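Local coordinates for protein P43 (Trichuris muris, PDB 6QIX) that tethers to matrix and inhibits interleukin-13 function as the major secreted protein of this whipworm parasite, at residues T282-N287 with G337-C342; G288-P293 with C333-D338; P23-W28 with R82-P87; N88-Y93 with P138-L143. All coordinates share one frame; numbering follows the deposited sequence. Where two conformers were deposited one is given.

Contact 1 (T282-N287 with G337-C342). With NAG (2-acetamido-2-deoxy-beta-D-glucopyranose), chain H.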
loop_
_atom_site.group_PDB
_atom_site.type_symbol
_atom_site.label_atom_id
_atom_site.label_comp_id
_atom_site.label_asym_id
_atom_site.label_seq_id
_atom_site.Cartn_x
_atom_site.Cartn_y
_atom_site.Cartn_z
ATOM N N THR A 282 23.312 0.980 -9.307
ATOM C CA THR A 282 24.150 -0.067 -9.920
ATOM C C THR A 282 24.633 -1.035 -8.842
ATOM O O THR A 282 25.391 -0.644 -7.961
ATOM C CB THR A 282 25.329 0.549 -10.670
ATOM O OG1 THR A 282 24.805 1.479 -11.625
ATOM C CG2 THR A 282 26.178 -0.528 -11.349
ATOM N N LEU A 283 24.186 -2.298 -8.928
ATOM C CA LEU A 283 24.564 -3.374 -8.009
ATOM C C LEU A 283 25.264 -4.516 -8.738
ATOM O O LEU A 283 24.977 -4.790 -9.906
ATOM C CB LEU A 283 23.339 -3.962 -7.333
ATOM C CG LEU A 283 22.376 -2.978 -6.658
ATOM C CD1 LEU A 283 21.176 -3.697 -6.127
ATOM C CD2 LEU A 283 23.070 -2.210 -5.565
ATOM N N ASP A 284 26.127 -5.231 -8.014
ATOM C CA ASP A 284 26.652 -6.500 -8.516
ATOM C C ASP A 284 25.581 -7.585 -8.538
ATOM O O ASP A 284 24.641 -7.583 -7.745
ATOM C CB ASP A 284 27.818 -6.968 -7.655
ATOM C CG ASP A 284 29.023 -6.093 -7.817
ATOM O OD1 ASP A 284 29.370 -5.783 -8.976
ATOM O OD2 ASP A 284 29.602 -5.694 -6.787
ATOM N N LYS A 285 25.743 -8.524 -9.475
ATOM C CA LYS A 285 24.870 -9.686 -9.547
ATOM C C LYS A 285 25.119 -10.576 -8.345
ATOM O O LYS A 285 26.201 -10.562 -7.759
ATOM C CB LYS A 285 25.118 -10.474 -10.832
ATOM C CG LYS A 285 24.675 -9.817 -12.082
ATOM C CD LYS A 285 25.313 -10.536 -13.307
ATOM C CE LYS A 285 25.101 -9.793 -14.600
ATOM N NZ LYS A 285 25.499 -10.599 -15.811
ATOM N N ILE A 286 24.093 -11.321 -7.953
ATOM C CA ILE A 286 24.219 -12.364 -6.935
ATOM C C ILE A 286 23.756 -13.677 -7.555
ATOM O O ILE A 286 22.661 -13.750 -8.124
ATOM C CB ILE A 286 23.410 -12.038 -5.664
ATOM C CG1 ILE A 286 23.807 -10.656 -5.131
ATOM C CG2 ILE A 286 23.624 -13.121 -4.599
ATOM C CD1 ILE A 286 24.884 -10.675 -4.048
ATOM N N ASN A 287 24.601 -14.703 -7.470
ATOM C CA ASN A 287 24.310 -15.997 -8.095
ATOM C C ASN A 287 24.008 -15.836 -9.585
ATOM O O ASN A 287 23.152 -16.527 -10.149
ATOM C CB ASN A 287 23.162 -16.703 -7.380
ATOM C CG ASN A 287 23.594 -17.347 -6.066
ATOM O OD1 ASN A 287 24.741 -17.765 -5.905
ATOM N ND2 ASN A 287 22.670 -17.418 -5.116
ATOM N N GLY A 337 24.926 -5.657 -19.033
ATOM C CA GLY A 337 26.286 -6.138 -18.930
ATOM C C GLY A 337 26.466 -7.019 -17.715
ATOM O O GLY A 337 25.712 -7.961 -17.481
ATOM N N ASP A 338 27.494 -6.732 -16.936
ATOM C CA ASP A 338 27.790 -7.496 -15.733
ATOM C C ASP A 338 27.121 -6.919 -14.481
ATOM O O ASP A 338 27.437 -7.349 -13.364
ATOM C CB ASP A 338 29.302 -7.542 -15.521
ATOM C CG ASP A 338 29.936 -6.155 -15.585
ATOM O OD1 ASP A 338 30.966 -5.954 -14.903
ATOM O OD2 ASP A 338 29.398 -5.275 -16.318
ATOM N N LYS A 339 26.207 -5.973 -14.634
ATOM C CA LYS A 339 25.646 -5.289 -13.472
ATOM C C LYS A 339 24.131 -5.356 -13.441
ATOM O O LYS A 339 23.485 -5.606 -14.437
ATOM C CB LYS A 339 26.053 -3.809 -13.429
ATOM C CG LYS A 339 27.569 -3.563 -13.428
ATOM C CD LYS A 339 28.176 -4.024 -12.116
ATOM C CE LYS A 339 29.662 -3.720 -12.034
ATOM N NZ LYS A 339 30.223 -4.296 -10.772
ATOM N N CYS A 340 23.564 -5.042 -12.275
ATOM C CA CYS A 340 22.130 -4.927 -12.098
ATOM C C CYS A 340 21.792 -3.458 -11.961
ATOM O O CYS A 340 22.384 -2.797 -11.123
ATOM C CB CYS A 340 21.669 -5.652 -10.819
ATOM S SG CYS A 340 22.054 -7.434 -10.848
ATOM N N LYS A 341 20.838 -2.964 -12.742
ATOM C CA LYS A 341 20.414 -1.559 -12.719
ATOM C C LYS A 341 19.008 -1.497 -12.146
ATOM O O LYS A 341 18.064 -2.037 -12.740
ATOM C CB LYS A 341 20.450 -0.984 -14.130
ATOM C CG LYS A 341 21.848 -1.060 -14.775
ATOM C CD LYS A 341 22.803 -0.013 -14.153
ATOM C CE LYS A 341 24.140 -0.088 -14.879
ATOM N NZ LYS A 341 25.087 0.926 -14.407
ATOM N N CYS A 342 18.854 -0.858 -10.978
ATOM C CA CYS A 342 17.652 -1.063 -10.178
ATOM C C CYS A 342 16.997 0.253 -9.787
ATOM O O CYS A 342 17.676 1.228 -9.478
ATOM C CB CYS A 342 17.961 -1.843 -8.893
ATOM S SG CYS A 342 18.817 -3.429 -9.194
HETATM C C1 NAG H . 22.872 -18.013 -3.815
HETATM C C2 NAG H . 21.717 -17.562 -2.926
HETATM C C3 NAG H . 21.738 -18.299 -1.582
HETATM C C4 NAG H . 21.746 -19.806 -1.801
HETATM C C5 NAG H . 22.925 -20.194 -2.693
HETATM C C6 NAG H . 22.957 -21.674 -3.025
HETATM C C7 NAG H . 22.448 -15.483 -1.795
HETATM C C8 NAG H . 22.275 -13.992 -1.736
HETATM N N2 NAG H . 21.725 -16.117 -2.731
HETATM O O3 NAG H . 20.591 -17.937 -0.820
HETATM O O4 NAG H . 21.837 -20.480 -0.550
HETATM O O5 NAG H . 22.859 -19.473 -3.939
HETATM O O6 NAG H . 22.521 -21.926 -4.351
HETATM O O7 NAG H . 23.215 -16.079 -1.038
HETATM O O HOH W 1 28.064 -8.345 -11.175
#

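Contact 2 (G288-P293 with C333-D338)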
loop_
_atom_site.group_PDB
_atom_site.type_symbol
_atom_site.label_atom_id
_atom_site.label_comp_id
_atom_site.label_asym_id
_atom_site.label_seq_id
_atom_site.Cartn_x
_atom_site.Cartn_y
_atom_site.Cartn_z
ATOM N N GLY A 288 24.707 -14.891 -10.219
ATOM C CA GLY A 288 24.623 -14.679 -11.652
ATOM C C GLY A 288 23.319 -14.106 -12.137
ATOM O O GLY A 288 22.966 -14.300 -13.317
ATOM N N SER A 289 22.594 -13.396 -11.273
ATOM C CA SER A 289 21.300 -12.851 -11.644
ATOM C C SER A 289 20.996 -11.572 -10.857
ATOM O O SER A 289 21.675 -11.214 -9.893
ATOM C CB SER A 289 20.187 -13.876 -11.414
ATOM O OG SER A 289 19.631 -13.718 -10.130
ATOM N N CYS A 290 19.943 -10.894 -11.295
ATOM C CA CYS A 290 19.460 -9.684 -10.657
ATOM C C CYS A 290 18.169 -9.946 -9.923
ATOM O O CYS A 290 17.442 -9.016 -9.600
ATOM C CB CYS A 290 19.292 -8.563 -11.676
ATOM S SG CYS A 290 20.931 -8.122 -12.421
ATOM N N ALA A 291 17.882 -11.207 -9.653
ATOM C CA ALA A 291 16.664 -11.567 -8.970
ATOM C C ALA A 291 16.728 -11.371 -7.464
ATOM O O ALA A 291 15.681 -11.425 -6.814
ATOM C CB ALA A 291 16.369 -13.024 -9.293
ATOM N N PHE A 292 17.904 -11.164 -6.874
ATOM C CA PHE A 292 17.985 -11.277 -5.423
ATOM C C PHE A 292 17.125 -10.256 -4.683
ATOM O O PHE A 292 16.650 -10.587 -3.583
ATOM C CB PHE A 292 19.446 -11.197 -4.945
ATOM C CG PHE A 292 20.172 -9.955 -5.364
ATOM C CD1 PHE A 292 20.297 -8.873 -4.505
ATOM C CD2 PHE A 292 20.763 -9.882 -6.607
ATOM C CE1 PHE A 292 20.988 -7.718 -4.909
ATOM C CE2 PHE A 292 21.450 -8.740 -7.012
ATOM C CZ PHE A 292 21.545 -7.660 -6.147
ATOM N N PRO A 293 16.863 -9.054 -5.199
ATOM C CA PRO A 293 15.941 -8.170 -4.454
ATOM C C PRO A 293 14.558 -8.777 -4.273
ATOM O O PRO A 293 13.998 -8.750 -3.172
ATOM C CB PRO A 293 15.906 -6.905 -5.306
ATOM C CG PRO A 293 17.168 -6.967 -6.151
ATOM C CD PRO A 293 17.397 -8.418 -6.426
ATOM N N CYS A 333 14.845 -4.617 -11.268
ATOM C CA CYS A 333 16.159 -4.461 -11.870
ATOM C C CYS A 333 16.181 -4.997 -13.300
ATOM O O CYS A 333 15.451 -5.928 -13.648
ATOM C CB CYS A 333 17.249 -5.216 -11.079
ATOM S SG CYS A 333 17.359 -4.872 -9.325
ATOM N N LYS A 334 17.001 -4.363 -14.126
ATOM C CA LYS A 334 17.401 -4.884 -15.422
ATOM C C LYS A 334 18.864 -5.280 -15.354
ATOM O O LYS A 334 19.697 -4.546 -14.814
ATOM C CB LYS A 334 17.203 -3.850 -16.530
ATOM C CG LYS A 334 15.778 -3.632 -16.911
ATOM C CD LYS A 334 15.683 -2.882 -18.238
ATOM C CE LYS A 334 14.266 -3.033 -18.780
ATOM N NZ LYS A 334 13.959 -4.459 -19.125
ATOM N N GLU A 335 19.193 -6.424 -15.944
ATOM C CA GLU A 335 20.582 -6.844 -16.047
ATOM C C GLU A 335 21.207 -6.146 -17.251
ATOM O O GLU A 335 20.680 -6.256 -18.358
ATOM C CB GLU A 335 20.653 -8.368 -16.212
ATOM C CG GLU A 335 22.052 -8.927 -16.067
ATOM C CD GLU A 335 22.097 -10.430 -16.069
ATOM O OE1 GLU A 335 21.178 -11.079 -15.536
ATOM O OE2 GLU A 335 23.093 -10.951 -16.573
ATOM N N VAL A 336 22.277 -5.376 -17.033
ATOM C CA VAL A 336 22.933 -4.636 -18.107
ATOM C C VAL A 336 24.409 -4.962 -18.017
ATOM O O VAL A 336 25.079 -4.611 -17.038
ATOM C CB VAL A 336 22.686 -3.117 -18.039
ATOM C CG1 VAL A 336 23.404 -2.471 -19.228
ATOM C CG2 VAL A 336 21.188 -2.827 -18.076
ATOM N N GLY A 337 24.926 -5.657 -19.033
ATOM C CA GLY A 337 26.286 -6.138 -18.930
ATOM C C GLY A 337 26.466 -7.019 -17.715
ATOM O O GLY A 337 25.712 -7.961 -17.481
ATOM N N ASP A 338 27.494 -6.732 -16.936
ATOM C CA ASP A 338 27.790 -7.496 -15.733
ATOM C C ASP A 338 27.121 -6.919 -14.481
ATOM O O ASP A 338 27.437 -7.349 -13.364
ATOM C CB ASP A 338 29.302 -7.542 -15.521
ATOM C CG ASP A 338 29.936 -6.155 -15.585
ATOM O OD1 ASP A 338 30.966 -5.954 -14.903
ATOM O OD2 ASP A 338 29.398 -5.275 -16.318
HETATM O O HOH W 2 15.096 -7.588 -10.616
#

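Contact 3 (P23-W28 with R82-P87)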
loop_
_atom_site.group_PDB
_atom_site.type_symbol
_atom_site.label_atom_id
_atom_site.label_comp_id
_atom_site.label_asym_id
_atom_site.label_seq_id
_atom_site.Cartn_x
_atom_site.Cartn_y
_atom_site.Cartn_z
ATOM N N PRO A 23 -12.115 27.245 -4.848
ATOM C CA PRO A 23 -13.546 27.228 -5.168
ATOM C C PRO A 23 -14.201 25.933 -4.701
ATOM O O PRO A 23 -13.553 24.895 -4.558
ATOM C CB PRO A 23 -13.573 27.351 -6.696
ATOM C CG PRO A 23 -12.248 26.830 -7.142
ATOM C CD PRO A 23 -11.272 27.178 -6.052
ATOM N N ASP A 24 -15.503 26.004 -4.452
ATOM C CA ASP A 24 -16.223 24.812 -4.027
ATOM C C ASP A 24 -16.532 23.925 -5.233
ATOM O O ASP A 24 -16.465 24.353 -6.390
ATOM C CB ASP A 24 -17.509 25.190 -3.289
ATOM C CG ASP A 24 -17.286 26.258 -2.235
ATOM O OD1 ASP A 24 -17.220 25.929 -1.034
ATOM O OD2 ASP A 24 -17.178 27.437 -2.613
ATOM N N PHE A 25 -16.851 22.664 -4.949
ATOM C CA PHE A 25 -17.104 21.698 -6.009
ATOM C C PHE A 25 -18.456 21.963 -6.666
ATOM O O PHE A 25 -19.344 22.594 -6.084
ATOM C CB PHE A 25 -17.060 20.272 -5.449
ATOM C CG PHE A 25 -15.676 19.837 -5.014
ATOM C CD1 PHE A 25 -14.797 19.273 -5.922
ATOM C CD2 PHE A 25 -15.261 20.003 -3.693
ATOM C CE1 PHE A 25 -13.532 18.905 -5.524
ATOM C CE2 PHE A 25 -14.016 19.600 -3.289
ATOM C CZ PHE A 25 -13.141 19.076 -4.203
ATOM N N GLY A 26 -18.589 21.491 -7.915
ATOM C CA GLY A 26 -19.824 21.539 -8.675
ATOM C C GLY A 26 -20.845 20.503 -8.272
ATOM O O GLY A 26 -21.955 20.433 -8.805
ATOM N N ASP A 27 -20.471 19.669 -7.323
ATOM C CA ASP A 27 -21.344 18.653 -6.765
ATOM C C ASP A 27 -22.055 17.750 -7.773
ATOM O O ASP A 27 -21.794 17.765 -8.981
ATOM C CB ASP A 27 -22.363 19.319 -5.835
ATOM C CG ASP A 27 -21.701 20.097 -4.712
ATOM O OD1 ASP A 27 -20.825 20.936 -5.012
ATOM O OD2 ASP A 27 -22.052 19.858 -3.533
ATOM N N TRP A 28 -22.978 16.970 -7.251
ATOM C CA TRP A 28 -22.888 15.533 -7.421
ATOM C C TRP A 28 -23.407 15.035 -8.758
ATOM O O TRP A 28 -24.529 15.342 -9.159
ATOM C CB TRP A 28 -23.625 14.873 -6.264
ATOM C CG TRP A 28 -23.067 15.253 -4.922
ATOM C CD1 TRP A 28 -23.642 16.074 -4.005
ATOM C CD2 TRP A 28 -21.820 14.816 -4.345
ATOM N NE1 TRP A 28 -22.842 16.173 -2.892
ATOM C CE2 TRP A 28 -21.722 15.405 -3.072
ATOM C CE3 TRP A 28 -20.790 13.974 -4.779
ATOM C CZ2 TRP A 28 -20.630 15.192 -2.229
ATOM C CZ3 TRP A 28 -19.700 13.759 -3.938
ATOM C CH2 TRP A 28 -19.631 14.366 -2.678
ATOM N N ARG A 82 -20.240 8.285 -5.637
ATOM C CA ARG A 82 -20.589 9.450 -6.437
ATOM C C ARG A 82 -19.484 10.475 -6.290
ATOM O O ARG A 82 -18.719 10.450 -5.327
ATOM C CB ARG A 82 -21.950 10.044 -6.048
ATOM C CG ARG A 82 -22.024 10.711 -4.699
ATOM C CD ARG A 82 -23.413 11.372 -4.538
ATOM N NE ARG A 82 -23.578 11.988 -3.228
ATOM C CZ ARG A 82 -24.604 12.761 -2.888
ATOM N NH1 ARG A 82 -25.575 13.014 -3.771
ATOM N NH2 ARG A 82 -24.662 13.272 -1.659
ATOM N N CYS A 83 -19.418 11.384 -7.261
ATOM C CA CYS A 83 -18.261 12.242 -7.448
ATOM C C CYS A 83 -18.708 13.661 -7.771
ATOM O O CYS A 83 -19.790 13.888 -8.325
ATOM C CB CYS A 83 -17.362 11.691 -8.576
ATOM S SG CYS A 83 -15.741 12.475 -8.806
ATOM N N ARG A 84 -17.858 14.616 -7.417
ATOM C CA ARG A 84 -18.060 15.995 -7.829
ATOM C C ARG A 84 -16.710 16.578 -8.213
ATOM O O ARG A 84 -15.664 16.060 -7.829
ATOM C CB ARG A 84 -18.716 16.825 -6.740
ATOM C CG ARG A 84 -17.958 16.889 -5.440
ATOM C CD ARG A 84 -18.867 17.531 -4.385
ATOM N NE ARG A 84 -18.224 17.600 -3.073
ATOM C CZ ARG A 84 -18.764 18.164 -1.999
ATOM N NH1 ARG A 84 -19.967 18.692 -2.077
ATOM N NH2 ARG A 84 -18.108 18.195 -0.847
ATOM N N ARG A 85 -16.744 17.667 -8.979
ATOM C CA ARG A 85 -15.565 18.137 -9.687
ATOM C C ARG A 85 -15.403 19.639 -9.536
ATOM O O ARG A 85 -16.383 20.371 -9.362
ATOM C CB ARG A 85 -15.663 17.782 -11.174
ATOM C CG ARG A 85 -14.362 17.850 -11.954
ATOM C CD ARG A 85 -14.431 16.880 -13.136
ATOM N NE ARG A 85 -13.335 17.044 -14.092
ATOM C CZ ARG A 85 -13.128 16.229 -15.126
ATOM N NH1 ARG A 85 -13.950 15.203 -15.333
ATOM N NH2 ARG A 85 -12.103 16.430 -15.952
ATOM N N ARG A 86 -14.151 20.080 -9.605
ATOM C CA ARG A 86 -13.824 21.494 -9.734
ATOM C C ARG A 86 -12.526 21.605 -10.514
ATOM O O ARG A 86 -11.818 20.609 -10.703
ATOM C CB ARG A 86 -13.684 22.167 -8.367
ATOM C CG ARG A 86 -12.378 21.838 -7.647
ATOM C CD ARG A 86 -12.346 22.468 -6.249
ATOM N NE ARG A 86 -11.372 21.823 -5.383
ATOM C CZ ARG A 86 -11.309 22.003 -4.071
ATOM N NH1 ARG A 86 -12.169 22.817 -3.482
ATOM N NH2 ARG A 86 -10.389 21.357 -3.358
ATOM N N PRO A 87 -12.174 22.809 -10.968
ATOM C CA PRO A 87 -10.890 22.977 -11.671
ATOM C C PRO A 87 -9.695 22.560 -10.812
ATOM O O PRO A 87 -9.658 22.778 -9.598
ATOM C CB PRO A 87 -10.852 24.474 -12.002
ATOM C CG PRO A 87 -12.296 24.919 -11.961
ATOM C CD PRO A 87 -12.969 24.053 -10.927
HETATM O O HOH W 3 -19.463 18.237 -10.273
#

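Contact 4 (N88-Y93 with P138-L143). With ACT (acetate ion), chain G.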
loop_
_atom_site.group_PDB
_atom_site.type_symbol
_atom_site.label_atom_id
_atom_site.label_comp_id
_atom_site.label_asym_id
_atom_site.label_seq_id
_atom_site.Cartn_x
_atom_site.Cartn_y
_atom_site.Cartn_z
ATOM N N ASN A 88 -8.711 21.944 -11.459
ATOM C CA ASN A 88 -7.477 21.551 -10.778
ATOM C C ASN A 88 -6.586 22.786 -10.644
ATOM O O ASN A 88 -5.949 23.219 -11.605
ATOM C CB ASN A 88 -6.764 20.432 -11.532
ATOM C CG ASN A 88 -5.523 19.932 -10.799
ATOM O OD1 ASN A 88 -5.161 20.450 -9.736
ATOM N ND2 ASN A 88 -4.879 18.907 -11.353
ATOM N N THR A 89 -6.555 23.360 -9.450
ATOM C CA THR A 89 -5.745 24.523 -9.139
ATOM C C THR A 89 -4.681 24.116 -8.133
ATOM O O THR A 89 -4.864 23.157 -7.374
ATOM C CB THR A 89 -6.611 25.650 -8.572
ATOM O OG1 THR A 89 -7.778 25.805 -9.392
ATOM C CG2 THR A 89 -5.829 26.945 -8.533
ATOM N N GLU A 90 -3.559 24.837 -8.143
ATOM C CA GLU A 90 -2.531 24.608 -7.130
ATOM C C GLU A 90 -3.156 24.686 -5.741
ATOM O O GLU A 90 -3.755 25.701 -5.368
ATOM C CB GLU A 90 -1.390 25.625 -7.261
ATOM C CG GLU A 90 -0.376 25.583 -6.102
ATOM C CD GLU A 90 0.416 24.276 -6.029
ATOM O OE1 GLU A 90 0.658 23.792 -4.899
ATOM O OE2 GLU A 90 0.796 23.736 -7.095
ATOM N N GLY A 91 -3.046 23.585 -4.996
ATOM C CA GLY A 91 -3.652 23.477 -3.690
ATOM C C GLY A 91 -5.092 23.041 -3.700
ATOM O O GLY A 91 -5.659 22.824 -2.622
ATOM N N CYS A 92 -5.714 22.921 -4.872
ATOM C CA CYS A 92 -7.132 22.574 -4.975
ATOM C C CYS A 92 -7.281 21.294 -5.794
ATOM O O CYS A 92 -7.287 21.326 -7.030
ATOM C CB CYS A 92 -7.933 23.723 -5.596
ATOM S SG CYS A 92 -7.542 25.322 -4.934
ATOM N N TYR A 93 -7.402 20.178 -5.086
ATOM C CA TYR A 93 -7.600 18.887 -5.722
ATOM C C TYR A 93 -8.910 18.903 -6.506
ATOM O O TYR A 93 -9.920 19.406 -6.009
ATOM C CB TYR A 93 -7.633 17.799 -4.643
ATOM C CG TYR A 93 -7.624 16.400 -5.145
ATOM C CD1 TYR A 93 -6.477 15.856 -5.698
ATOM C CD2 TYR A 93 -8.771 15.603 -5.069
ATOM C CE1 TYR A 93 -6.468 14.564 -6.169
ATOM C CE2 TYR A 93 -8.760 14.304 -5.528
ATOM C CZ TYR A 93 -7.610 13.787 -6.070
ATOM O OH TYR A 93 -7.600 12.501 -6.542
ATOM N N PRO A 138 2.740 16.676 -5.676
ATOM C CA PRO A 138 2.329 17.813 -4.835
ATOM C C PRO A 138 1.504 17.326 -3.655
ATOM O O PRO A 138 0.675 16.422 -3.787
ATOM C CB PRO A 138 1.495 18.689 -5.776
ATOM C CG PRO A 138 1.853 18.205 -7.193
ATOM C CD PRO A 138 2.127 16.726 -7.014
ATOM N N SER A 139 1.735 17.942 -2.500
ATOM C CA SER A 139 1.051 17.539 -1.284
ATOM C C SER A 139 -0.468 17.505 -1.482
ATOM O O SER A 139 -1.136 16.566 -1.047
ATOM C CB SER A 139 1.445 18.486 -0.144
ATOM O OG SER A 139 0.768 18.103 1.053
ATOM N N TYR A 140 -1.032 18.506 -2.166
ATOM C CA TYR A 140 -2.492 18.540 -2.306
ATOM C C TYR A 140 -3.007 17.376 -3.168
ATOM O O TYR A 140 -4.137 16.895 -2.949
ATOM C CB TYR A 140 -2.937 19.916 -2.851
ATOM C CG TYR A 140 -2.824 20.096 -4.346
ATOM C CD1 TYR A 140 -3.910 19.844 -5.168
ATOM C CD2 TYR A 140 -1.632 20.524 -4.941
ATOM C CE1 TYR A 140 -3.823 20.004 -6.531
ATOM C CE2 TYR A 140 -1.534 20.680 -6.312
ATOM C CZ TYR A 140 -2.645 20.429 -7.101
ATOM O OH TYR A 140 -2.594 20.583 -8.474
ATOM N N VAL A 141 -2.187 16.890 -4.110
ATOM C CA VAL A 141 -2.529 15.718 -4.917
ATOM C C VAL A 141 -2.498 14.455 -4.064
ATOM O O VAL A 141 -3.432 13.622 -4.069
ATOM C CB VAL A 141 -1.549 15.615 -6.099
ATOM C CG1 VAL A 141 -1.772 14.341 -6.877
ATOM C CG2 VAL A 141 -1.703 16.850 -7.012
ATOM N N ARG A 142 -1.413 14.294 -3.310
ATOM C CA ARG A 142 -1.288 13.145 -2.426
ATOM C C ARG A 142 -2.474 13.075 -1.483
ATOM O O ARG A 142 -3.064 11.998 -1.296
ATOM C CB ARG A 142 0.033 13.235 -1.664
ATOM C CG ARG A 142 0.296 12.113 -0.769
ATOM C CD ARG A 142 1.692 12.221 -0.112
ATOM N NE ARG A 142 1.740 11.065 0.760
ATOM C CZ ARG A 142 2.814 10.353 1.000
ATOM N NH1 ARG A 142 3.981 10.714 0.423
ATOM N NH2 ARG A 142 2.705 9.303 1.823
ATOM N N LEU A 143 -2.879 14.219 -0.921
ATOM C CA LEU A 143 -3.948 14.198 0.059
ATOM C C LEU A 143 -5.291 13.930 -0.600
ATOM O O LEU A 143 -6.134 13.245 -0.008
ATOM C CB LEU A 143 -4.002 15.514 0.838
ATOM C CG LEU A 143 -2.726 15.779 1.648
ATOM C CD1 LEU A 143 -2.818 17.119 2.367
ATOM C CD2 LEU A 143 -2.444 14.664 2.639
HETATM C C ACT G . -3.414 15.571 -10.725
HETATM O O ACT G . -3.199 16.817 -10.750
HETATM O OXT ACT G . -2.667 14.634 -11.106
HETATM C CH3 ACT G . -4.750 15.104 -10.115
#

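Contact 1 (T282-N287 with G337-C342)
Leu283 and Cys340 face each other as an antiparallel hydrogen-bonded pair: Leu283 N gives to Cys340 O at 2.9 Å and Cys340 N to Leu283 O at 2.8 Å, both nearly straight. On the sheet face carrying these two residues, Leu283 CD1 also rests on Cys342 SG. On the other face Lys341 lies beside Thr282, pointing the same way, and its NZ donates to Thr282 OG1 at 2.9 Å. Further along, Lys285 packs its side chain against Gly337 to Cys340. From CB the chain reaches CG, which packs on Cys340 SG at 3.8 Å; CD passes over Asp338 O, and CE lies against Asp338 C at 3.5 Å. With the chain extended to its end (chi4 -170°), NZ donates in the carbonyl plane to a lone pair of Gly337 O at 3.1 Å and also forms a salt bridge with Glu335, so two groups grip the ammonium. A water joins Lys285 N to Asp338 O. Asp284 and Lys339 make a salt bridge, although its modelled length is too short to be trusted. Beyond Lys285 the chain leads through Ile286 to the glycosylated Asn287. Strand 339-344 is the middle one of three, between 281-284 and 331-336, and Leu283, Ile286 and Cys340 touch Phe292 of helix 292-310.

Contact 2 (G288-P293 with C333-D338)
Cys290, Cys333 and Glu335 carry this small contact, in which the loop leading into helix 292-310 sits against strand 331-336. Cys290 directs its side chain at the strand: CB meets Cys333 CB at 4.0 Å, while SG lies against the start of the Glu335 side chain, 3.8 Å from its CB. Glu335 has CG anti to the backbone N (chi1 -169°), which sets CG beside Cys290 SG; its carboxylate reaches Lys285 in a salt bridge. Cys333 SG touches Pro293 CG at 3.8 Å. Polar linkage is indirect: a water donates to Cys290 O at 2.9 Å and accepts a weak bond from Cys333 N. Neither cysteine bonds the other, since Cys290 is joined to Cys340 and Cys333 to Cys342. The result is a cystine-rich surface arrangement, in which a cross-strand disulfide between neighbouring antiparallel strands lies next to a second disulfide that ties the loop that leads into the helix to the same sheet.

Contact 3 (P23-W28 with R82-P87)
Phe25 to Asp27 pass Arg86 to Arg84 in a roughly antiparallel sense (end-to-end directions 156° apart), held by Gly26 N donating to Arg85 O at 2.9 Å and by a water between Asp27 O and Arg85 N. The alternate residues Arg82, Arg84 and Arg86 all point at the loop, each with CG between the backbone N and the carbonyl carbon (chi1 59° for Arg84) and an extended chain to NE. Trp28 is sandwiched between two of them. Over one face the Arg82 guanidinium lies flat, a cation-pi contact with CZ 3.5 Å from the five-membered ring centroid; over the opposite face Arg84 CD makes a CH-pi contact, 3.6 Å from the centroid of the six-membered ring. Arg84 NH1 also reaches Asp27 OD2 at 2.8 Å in a salt bridge whose hydrogen bond is weak. Phe25 CB packs on Arg84 CD, and the Phe25 ring bears the Arg86 guanidinium on one face, centres 4.0 Å apart and planes 19° apart. Arg86 NH1 donates to Pro23 O at 2.7 Å. Such alternation of aromatic and arginine layers resembles that of thrombospondin type 1 repeats, and Arg82 touches the next tryptophan, Trp31. Strand 95-101 flanks 79-85 as its antiparallel partner, supplying Glu98 to Arg82 and Asp96 to Arg84.

Contact 4 (N88-Y93 with P138-L143)
Tyr140 and Gly91 make the central packing, the turn lying on the phenol face: Gly91 N sits over the ring centre, and Gly91 CA forms a CH-pi contact 3.9 Å from the centroid. Val141 CG2 lies over the opposite face, toward the rim. Tyr140 CG lies between backbone N and carbonyl carbon (chi1 82°), 3.5 Å from Gly91 CA. At the ring edge CD1 comes 3.5 Å from Tyr93 N and also touches Tyr93 CB. Of polar contacts, Tyr140 OH donates to Asn88 OD1 at 2.9 Å, tilted 18° from the carbonyl plane, with the amide steeply inclined to the ring. The other end of that amide, ND2, gives to an acetate oxygen at 2.7 Å; this ion, probably from the crystallisation liquor, is also hydrogen-bonded to Arg364. Within the loop, Cys92 N donates to Thr89 O at 2.7 Å. The arrangement is a type II beta turn, Thr89 to Cys92, with glycine at its third position, seated on an aromatic residue of the first turn of helix 139-151, for which Pro138 is the N-cap.

The four contacts form two pairs at separate parts of the molecule. Contacts 1 and 2 have centres about 4 Å apart, share Gly337 and Asp338, and are joined by two disulfides; the SG atoms of Cys290 and Cys340 are 2.1 Å apart. The glycan on Asn287 marks the place where their first segments meet in the chain. Contacts 3 and 4, with centres about 14 Å apart, meet where Arg86 NE lies 2.9 Å from Tyr93 O, a probable hydrogen bond, and the Cys22-Cys92 disulfide ties the chain just before 23-28 to 88-93. Contacts 1 and 3 lie on opposite sides of the chain's centre, about 49 Å between centres.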